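Local coordinates for protein oxalate--CoA ligase (Arabidopsis thaliana, PDB 5IE2) that belongs to the AMP-binding enzymes of the ANL superfamily, pairing a large N-terminal part with a smaller C-terminal domain, and here holds ATP, at residues F69-L74 against S138-S143; K192-K195 against K199-E202; V260-Q265 against L493-S498. All blocks are in the same frame, centred on the assembly; numbering follows the deposited sequence.

In the fold
The three contacts follow one another along the chain and none touches another. Contact 1 (69-74 with 138-143) packs a helix on the edge of a sheet, and contact 2 (192-195 with 199-202) closes the end of a helix; both belong to the large AMP-binding part, with centres about 26 Å apart and nearest atoms about 12 Å apart. Contact 3 (260-265 with 493-498) joins that part to the C-terminal domain, its centre about 30 Å from that of contact 1 and about 26 Å from that of contact 2. It also lies beside the ligand: the side chain of Ser498 is about 5 Å from the bound ATP, against about 12 Å for Ile194 of contact 2.

Contact 1: F69-L74 against S138-S143; sequences FVIMFL and SDLVLS
Leu140 places its two methyl groups against two successive side chains of the helix, Ile71 and Met72. Its CD1 meets Ile71 tip to tip, 3.8 Å from Ile71 CG2, with CB and CD1 of the isoleucine almost as near, so that a single methyl rests against a branched surface. The other methyl, Leu140 CD2, lies 3.7 Å from Met72 SD. Leucine suits this place because its fork can serve both neighbours at once, and CG set anti to the backbone N (chi1 -177°) carries that fork toward the helix. The flexible thioether of Met72 does the rest: bends at chi2 and chi3 fold the chain round, bringing CE to 3.8 Å from Leu142 CD2. No hydrogen bond crosses the contact, which is purely apolar and buried. Leu140 and Leu142 can act together because the extended backbone turns alternate residues to one side, sending Val141 to the exposed side. Short strand 141-142 is an edge strand of the sheet, pairing antiparallel with 127-132 through Val141 to Thr132 and Ser143 to Thr130. Ala131 of that neighbouring strand touches Met72, Leu140 and Leu142, while helix 33-50 adds Leu36 against Ile71 and Ala43 against Met72.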
loop_
_atom_site.group_PDB
_atom_site.type_symbol
_atom_site.label_atom_id
_atom_site.label_comp_id
_atom_site.label_asym_id
_atom_site.label_seq_id
_atom_site.Cartn_x
_atom_site.Cartn_y
_atom_site.Cartn_z
ATOM N N PHE A 69 9.810 -1.179 14.651
ATOM C CA PHE A 69 8.710 -0.411 14.057
ATOM C C PHE A 69 7.350 -1.084 14.357
ATOM O O PHE A 69 6.381 -0.382 14.713
ATOM C CB PHE A 69 8.859 -0.252 12.546
ATOM C CG PHE A 69 7.592 0.360 11.903
ATOM C CD1 PHE A 69 7.370 1.724 11.947
ATOM C CD2 PHE A 69 6.600 -0.468 11.391
ATOM C CE1 PHE A 69 6.190 2.305 11.361
ATOM C CE2 PHE A 69 5.408 0.066 10.826
ATOM C CZ PHE A 69 5.199 1.452 10.828
ATOM N N VAL A 70 7.257 -2.398 14.189
ATOM C CA VAL A 70 5.972 -3.085 14.424
ATOM C C VAL A 70 5.506 -2.907 15.873
ATOM O O VAL A 70 4.338 -2.530 16.152
ATOM C CB VAL A 70 6.057 -4.590 14.092
ATOM C CG1 VAL A 70 4.736 -5.305 14.450
ATOM C CG2 VAL A 70 6.365 -4.789 12.589
ATOM N N ILE A 71 6.429 -3.208 16.796
ATOM C CA ILE A 71 6.065 -3.114 18.201
ATOM C C ILE A 71 5.652 -1.696 18.552
ATOM O O ILE A 71 4.641 -1.498 19.234
ATOM C CB ILE A 71 7.224 -3.553 19.122
ATOM C CG1 ILE A 71 7.529 -5.040 18.874
ATOM C CG2 ILE A 71 6.819 -3.262 20.667
ATOM C CD1 ILE A 71 8.871 -5.538 19.483
ATOM N N MET A 72 6.431 -0.698 18.137
ATOM C CA MET A 72 6.109 0.678 18.547
ATOM C C MET A 72 4.866 1.242 17.854
ATOM O O MET A 72 4.107 2.014 18.452
ATOM C CB MET A 72 7.304 1.617 18.305
ATOM C CG MET A 72 8.522 1.350 19.303
ATOM S SD MET A 72 7.994 1.005 21.019
ATOM C CE MET A 72 7.246 2.587 21.526
ATOM N N PHE A 73 4.633 0.845 16.603
ATOM C CA PHE A 73 3.384 1.224 15.910
ATOM C C PHE A 73 2.161 0.778 16.722
ATOM O O PHE A 73 1.227 1.588 17.005
ATOM C CB PHE A 73 3.341 0.613 14.505
ATOM C CG PHE A 73 2.072 0.927 13.753
ATOM C CD1 PHE A 73 1.971 2.134 13.049
ATOM C CD2 PHE A 73 1.021 0.040 13.749
ATOM C CE1 PHE A 73 0.784 2.443 12.330
ATOM C CE2 PHE A 73 -0.169 0.330 13.044
ATOM C CZ PHE A 73 -0.273 1.547 12.350
ATOM N N LEU A 74 2.185 -0.501 17.111
ATOM C CA LEU A 74 1.023 -1.026 17.844
ATOM C C LEU A 74 0.969 -0.508 19.284
ATOM O O LEU A 74 -0.131 -0.416 19.850
ATOM C CB LEU A 74 1.056 -2.558 17.845
ATOM C CG LEU A 74 0.779 -3.092 16.418
ATOM C CD1 LEU A 74 0.995 -4.605 16.310
ATOM C CD2 LEU A 74 -0.716 -2.730 15.928
ATOM N N SER A 138 14.011 -9.915 27.488
ATOM C CA SER A 138 13.934 -8.508 27.893
ATOM C C SER A 138 12.817 -7.752 27.192
ATOM O O SER A 138 12.516 -8.051 26.053
ATOM C CB SER A 138 15.264 -7.785 27.569
ATOM O OG SER A 138 16.325 -8.411 28.261
ATOM N N ASP A 139 12.253 -6.753 27.859
ATOM C CA ASP A 139 11.270 -5.871 27.214
ATOM C C ASP A 139 11.966 -5.028 26.154
ATOM O O ASP A 139 13.181 -4.876 26.156
ATOM C CB ASP A 139 10.606 -4.938 28.193
ATOM C CG ASP A 139 9.824 -5.662 29.264
ATOM O OD1 ASP A 139 9.621 -6.904 29.117
ATOM O OD2 ASP A 139 9.368 -4.961 30.215
ATOM N N LEU A 140 11.180 -4.401 25.299
ATOM C CA LEU A 140 11.753 -3.450 24.358
ATOM C C LEU A 140 12.371 -2.280 25.148
ATOM O O LEU A 140 11.764 -1.765 26.111
ATOM C CB LEU A 140 10.665 -2.971 23.385
ATOM C CG LEU A 140 11.121 -2.015 22.294
ATOM C CD1 LEU A 140 10.443 -2.323 20.975
ATOM C CD2 LEU A 140 10.783 -0.605 22.797
ATOM N N VAL A 141 13.570 -1.861 24.754
ATOM C CA VAL A 141 14.239 -0.779 25.494
ATOM C C VAL A 141 13.949 0.558 24.883
ATOM O O VAL A 141 14.308 0.754 23.721
ATOM C CB VAL A 141 15.761 -0.934 25.476
ATOM C CG1 VAL A 141 16.420 0.226 26.250
ATOM C CG2 VAL A 141 16.155 -2.331 26.030
ATOM N N LEU A 142 13.350 1.456 25.662
ATOM C CA LEU A 142 13.105 2.828 25.221
ATOM C C LEU A 142 14.040 3.784 25.929
ATOM O O LEU A 142 14.276 3.625 27.124
ATOM C CB LEU A 142 11.672 3.237 25.498
ATOM C CG LEU A 142 10.648 2.524 24.602
ATOM C CD1 LEU A 142 9.268 2.762 25.245
ATOM C CD2 LEU A 142 10.647 3.084 23.138
ATOM N N SER A 143 14.534 4.794 25.222
ATOM C CA SER A 143 15.522 5.713 25.796
ATOM C C SER A 143 14.866 6.822 26.620
ATOM O O SER A 143 15.269 7.966 26.568
ATOM C CB SER A 143 16.358 6.331 24.701
ATOM O OG SER A 143 15.560 7.213 23.914
#

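Contact 2: K192-K195 against K199-E202; sequences KNIK and KLTE
The flat carbonyl group of Lys195 receives the backbone N-H of Leu200 in its own plane, on a lone pair, with Leu200 N 3.0 Å from Lys195 O and a moderately bent N-H...O angle of 146°. Lys199 N lies 2.9 Å from the same oxygen but at too poor an angle to bond. A water also reaches this oxygen: it donates to Leu200 O at 2.7 Å and, weakly, to Lys195 O, bridging the two carbonyls.

Beside this bond the Leu200 side chain folds back over the last turns of the helix. With CG anti to the carbonyl carbon (chi1 -63°), CB, CG and CD1 all lie about equally far from Lys195 CA, CB at 4.1 Å. The same CB is 4.3 Å from Lys195 CG, and Leu200 CD1 meets Ile194 CG2 at 4.3 Å. A leucine suits this buried flank, which Ser224 of helix 215-227 helps to cover. Lysine suits position 195 because its methylenes pack while NZ reaches out to Asp2 and Gly227 O; Lys199 directs its own NZ to Glu328 and Glu329.

The turn depends on Lys199, whose positive phi of 45° reverses the chain. With two backbone bonds back into the last turn, one of them Leu200 N to Lys195 O, this is the Schellman motif that ends helix 184-198 ahead of strand 205-207.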
loop_
_atom_site.group_PDB
_atom_site.type_symbol
_atom_site.label_atom_id
_atom_site.label_comp_id
_atom_site.label_asym_id
_atom_site.label_seq_id
_atom_site.Cartn_x
_atom_site.Cartn_y
_atom_site.Cartn_z
ATOM N N LYS A 192 -10.559 -6.799 8.973
ATOM C CA LYS A 192 -11.613 -7.788 8.741
ATOM C C LYS A 192 -11.921 -8.025 7.263
ATOM O O LYS A 192 -12.132 -9.174 6.853
ATOM C CB LYS A 192 -12.913 -7.365 9.473
ATOM C CG LYS A 192 -12.711 -7.618 10.959
ATOM C CD LYS A 192 -13.949 -7.232 11.799
ATOM C CE LYS A 192 -14.230 -5.702 11.737
ATOM N NZ LYS A 192 -15.450 -5.327 12.524
ATOM N N ASN A 193 -11.970 -6.952 6.471
ATOM C CA ASN A 193 -12.228 -7.107 5.028
ATOM C C ASN A 193 -11.151 -7.942 4.274
ATOM O O ASN A 193 -11.470 -8.825 3.476
ATOM C CB ASN A 193 -12.300 -5.728 4.366
ATOM C CG ASN A 193 -13.506 -4.922 4.822
ATOM O OD1 ASN A 193 -14.537 -5.465 5.304
ATOM N ND2 ASN A 193 -13.401 -3.627 4.631
ATOM N N ILE A 194 -9.904 -7.608 4.561
ATOM C CA ILE A 194 -8.760 -8.260 3.920
ATOM C C ILE A 194 -8.699 -9.722 4.371
ATOM O O ILE A 194 -8.625 -10.630 3.547
ATOM C CB ILE A 194 -7.433 -7.501 4.255
ATOM C CG1 ILE A 194 -7.511 -6.073 3.676
ATOM C CG2 ILE A 194 -6.180 -8.306 3.736
ATOM C CD1 ILE A 194 -6.425 -5.092 4.240
ATOM N N LYS A 195 -8.855 -9.962 5.670
ATOM C CA LYS A 195 -8.874 -11.347 6.128
ATOM C C LYS A 195 -10.014 -12.141 5.497
ATOM O O LYS A 195 -9.855 -13.323 5.157
ATOM C CB LYS A 195 -9.123 -11.408 7.650
ATOM C CG LYS A 195 -7.993 -11.035 8.481
ATOM C CD LYS A 195 -8.305 -11.520 9.944
ATOM C CE LYS A 195 -9.648 -11.050 10.421
ATOM N NZ LYS A 195 -9.983 -11.561 11.750
ATOM N N LYS A 199 -9.524 -15.199 2.969
ATOM C CA LYS A 199 -9.634 -16.258 3.993
ATOM C C LYS A 199 -8.317 -16.481 4.691
ATOM O O LYS A 199 -7.838 -17.608 4.775
ATOM C CB LYS A 199 -10.130 -17.567 3.369
ATOM C CG LYS A 199 -11.503 -17.409 2.763
ATOM C CD LYS A 199 -12.028 -18.786 2.241
ATOM C CE LYS A 199 -13.349 -18.588 1.530
ATOM N NZ LYS A 199 -13.778 -19.943 1.038
ATOM N N LEU A 200 -7.717 -15.406 5.205
ATOM C CA LEU A 200 -6.482 -15.541 5.987
ATOM C C LEU A 200 -6.808 -16.280 7.274
ATOM O O LEU A 200 -7.844 -15.984 7.909
ATOM C CB LEU A 200 -5.874 -14.164 6.334
ATOM C CG LEU A 200 -5.433 -13.336 5.093
ATOM C CD1 LEU A 200 -4.866 -11.985 5.613
ATOM C CD2 LEU A 200 -4.386 -14.061 4.227
ATOM N N THR A 201 -5.955 -17.228 7.648
ATOM C CA THR A 201 -6.117 -17.923 8.923
ATOM C C THR A 201 -4.780 -18.038 9.615
ATOM O O THR A 201 -3.755 -17.591 9.103
ATOM C CB THR A 201 -6.701 -19.336 8.765
ATOM O OG1 THR A 201 -5.714 -20.190 8.169
ATOM C CG2 THR A 201 -7.968 -19.309 7.907
ATOM N N GLU A 202 -4.779 -18.691 10.779
ATOM C CA GLU A 202 -3.553 -18.709 11.562
ATOM C C GLU A 202 -2.466 -19.563 10.913
ATOM O O GLU A 202 -1.304 -19.515 11.352
ATOM C CB GLU A 202 -3.848 -19.211 12.989
ATOM C CG GLU A 202 -4.295 -20.696 13.020
ATOM C CD GLU A 202 -5.810 -20.936 12.811
ATOM O OE1 GLU A 202 -6.564 -20.048 12.337
ATOM O OE2 GLU A 202 -6.276 -22.063 13.137
HETATM O O HOH W 1 -10.497 -15.913 7.307
#

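Contact 3: V260-Q265 against L493-S498; sequences VPTIHQ and LPKTAS
Val260 takes the N-cap position of helix 261-273 and faces the bend at Ser498 across 7.9 Å between CA atoms, where the extended backbone of 493-496 turns into helical angles at Ala497 and Ser498. The contact is an interdomain one: the helix start belongs to the large AMP-binding part, whereas residues 493-498 lie in the C-terminal domain, in a sequence resembling the A10 motif of the ANL superfamily. Pro261 suits the first turn of a helix, where no N-H is needed for an intrahelical bond, and Val260 O accepts from His264 N.

Ser498 O points at the fork of Val260, 3.7 Å from CG1 and 3.6 Å from CG2, so both methyls meet it from the same side. A beta-branched residue fits here, since both branches start from CB; chi1 of -58° leaves CG2 in the crowded position between the backbone N and the carbonyl carbon.

Farther along, the aliphatic part of Lys495 runs past Thr262, with Lys495 CD 4.2 Å from Thr262 CB. Threonine suits this junction because it offers carbon to the lysine methylenes and a hydroxyl to polar partners: Thr262 OG1 hydrogen-bonds to Gly499 O, a direct bond between the two parts. Within the loop, Thr496 OG1 and Ser498 OG are 2.6 Å apart in a hydrogen bond that spans the bend, and Thr496 OG1 also bonds to Lys500 N. The Ser498 side chain of this loop is about 5 Å from the bound ATP.

A water bridges the side chains of Thr262 and Lys495, donating to Thr262 OG1 at 2.7 Å and accepting from Lys495 NZ; the last torsion of Lys495 (chi4 76°) turns that NZ away from the otherwise extended end of the chain.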
loop_
_atom_site.group_PDB
_atom_site.type_symbol
_atom_site.label_atom_id
_atom_site.label_comp_id
_atom_site.label_asym_id
_atom_site.label_seq_id
_atom_site.Cartn_x
_atom_site.Cartn_y
_atom_site.Cartn_z
ATOM N N VAL A 260 3.187 -4.478 -5.271
ATOM C CA VAL A 260 2.699 -3.608 -6.366
ATOM C C VAL A 260 3.290 -4.106 -7.717
ATOM O O VAL A 260 4.328 -4.805 -7.732
ATOM C CB VAL A 260 3.090 -2.135 -6.115
ATOM C CG1 VAL A 260 2.497 -1.664 -4.746
ATOM C CG2 VAL A 260 4.653 -1.986 -6.123
ATOM N N PRO A 261 2.681 -3.735 -8.848
ATOM C CA PRO A 261 3.194 -4.260 -10.129
ATOM C C PRO A 261 4.708 -4.039 -10.366
ATOM O O PRO A 261 5.352 -4.948 -10.891
ATOM C CB PRO A 261 2.385 -3.489 -11.170
ATOM C CG PRO A 261 1.003 -3.345 -10.478
ATOM C CD PRO A 261 1.393 -3.018 -9.017
ATOM N N THR A 262 5.291 -2.909 -9.976
ATOM C CA THR A 262 6.724 -2.736 -10.271
ATOM C C THR A 262 7.592 -3.751 -9.478
ATOM O O THR A 262 8.629 -4.249 -9.974
ATOM C CB THR A 262 7.201 -1.320 -9.997
ATOM O OG1 THR A 262 6.906 -0.973 -8.638
ATOM C CG2 THR A 262 6.482 -0.319 -10.968
ATOM N N ILE A 263 7.143 -4.091 -8.265
ATOM C CA ILE A 263 7.873 -5.098 -7.499
ATOM C C ILE A 263 7.662 -6.501 -8.086
ATOM O O ILE A 263 8.638 -7.282 -8.216
ATOM C CB ILE A 263 7.463 -5.048 -5.995
ATOM C CG1 ILE A 263 7.948 -3.754 -5.345
ATOM C CG2 ILE A 263 7.987 -6.281 -5.234
ATOM C CD1 ILE A 263 9.501 -3.607 -5.309
ATOM N N HIS A 264 6.426 -6.838 -8.470
ATOM C CA HIS A 264 6.203 -8.106 -9.166
ATOM C C HIS A 264 7.116 -8.212 -10.423
ATOM O O HIS A 264 7.649 -9.279 -10.719
ATOM C CB HIS A 264 4.741 -8.264 -9.613
ATOM C CG HIS A 264 3.799 -8.512 -8.481
ATOM N ND1 HIS A 264 3.979 -9.547 -7.586
ATOM C CD2 HIS A 264 2.683 -7.853 -8.080
ATOM C CE1 HIS A 264 2.985 -9.538 -6.708
ATOM N NE2 HIS A 264 2.183 -8.523 -6.988
ATOM N N GLN A 265 7.280 -7.110 -11.153
ATOM C CA GLN A 265 8.163 -7.139 -12.355
ATOM C C GLN A 265 9.614 -7.419 -11.973
ATOM O O GLN A 265 10.312 -8.177 -12.692
ATOM C CB GLN A 265 8.073 -5.830 -13.133
ATOM C CG GLN A 265 6.738 -5.708 -13.915
ATOM C CD GLN A 265 6.498 -4.299 -14.419
ATOM O OE1 GLN A 265 6.266 -3.370 -13.620
ATOM N NE2 GLN A 265 6.561 -4.112 -15.763
ATOM N N LEU A 493 12.959 4.861 -15.154
ATOM C CA LEU A 493 11.808 5.694 -14.835
ATOM C C LEU A 493 11.753 5.948 -13.337
ATOM O O LEU A 493 11.943 5.019 -12.540
ATOM C CB LEU A 493 10.461 5.063 -15.256
ATOM C CG LEU A 493 9.747 4.961 -16.615
ATOM C CD1 LEU A 493 10.044 6.179 -17.472
ATOM C CD2 LEU A 493 10.044 3.698 -17.350
ATOM N N PRO A 494 11.444 7.192 -12.950
ATOM C CA PRO A 494 11.205 7.495 -11.538
ATOM C C PRO A 494 9.984 6.736 -10.954
ATOM O O PRO A 494 8.899 6.675 -11.569
ATOM C CB PRO A 494 10.953 9.012 -11.547
ATOM C CG PRO A 494 10.556 9.322 -12.980
ATOM C CD PRO A 494 11.353 8.387 -13.807
ATOM N N LYS A 495 10.173 6.151 -9.773
ATOM C CA LYS A 495 9.032 5.629 -9.025
ATOM C C LYS A 495 9.068 6.081 -7.570
ATOM O O LYS A 495 10.133 6.380 -7.025
ATOM C CB LYS A 495 8.919 4.098 -9.111
ATOM C CG LYS A 495 10.179 3.285 -9.099
ATOM C CD LYS A 495 9.875 1.923 -9.763
ATOM C CE LYS A 495 11.077 0.963 -9.774
ATOM N NZ LYS A 495 11.328 0.336 -8.438
ATOM N N THR A 496 7.878 6.153 -6.973
ATOM C CA THR A 496 7.715 6.507 -5.571
ATOM C C THR A 496 8.320 5.460 -4.651
ATOM O O THR A 496 8.756 4.382 -5.096
ATOM C CB THR A 496 6.241 6.674 -5.216
ATOM O OG1 THR A 496 5.573 5.409 -5.345
ATOM C CG2 THR A 496 5.600 7.699 -6.121
ATOM N N ALA A 497 8.350 5.773 -3.357
ATOM C CA ALA A 497 8.803 4.807 -2.382
ATOM C C ALA A 497 7.859 3.610 -2.365
ATOM O O ALA A 497 8.309 2.470 -2.154
ATOM C CB ALA A 497 8.887 5.445 -0.985
ATOM N N SER A 498 6.563 3.887 -2.559
ATOM C CA SER A 498 5.509 2.856 -2.697
ATOM C C SER A 498 5.685 1.955 -3.952
ATOM O O SER A 498 5.061 0.890 -4.034
ATOM C CB SER A 498 4.086 3.463 -2.713
ATOM O OG SER A 498 3.914 4.665 -3.450
HETATM O O HOH W 2 9.382 -0.868 -7.477
#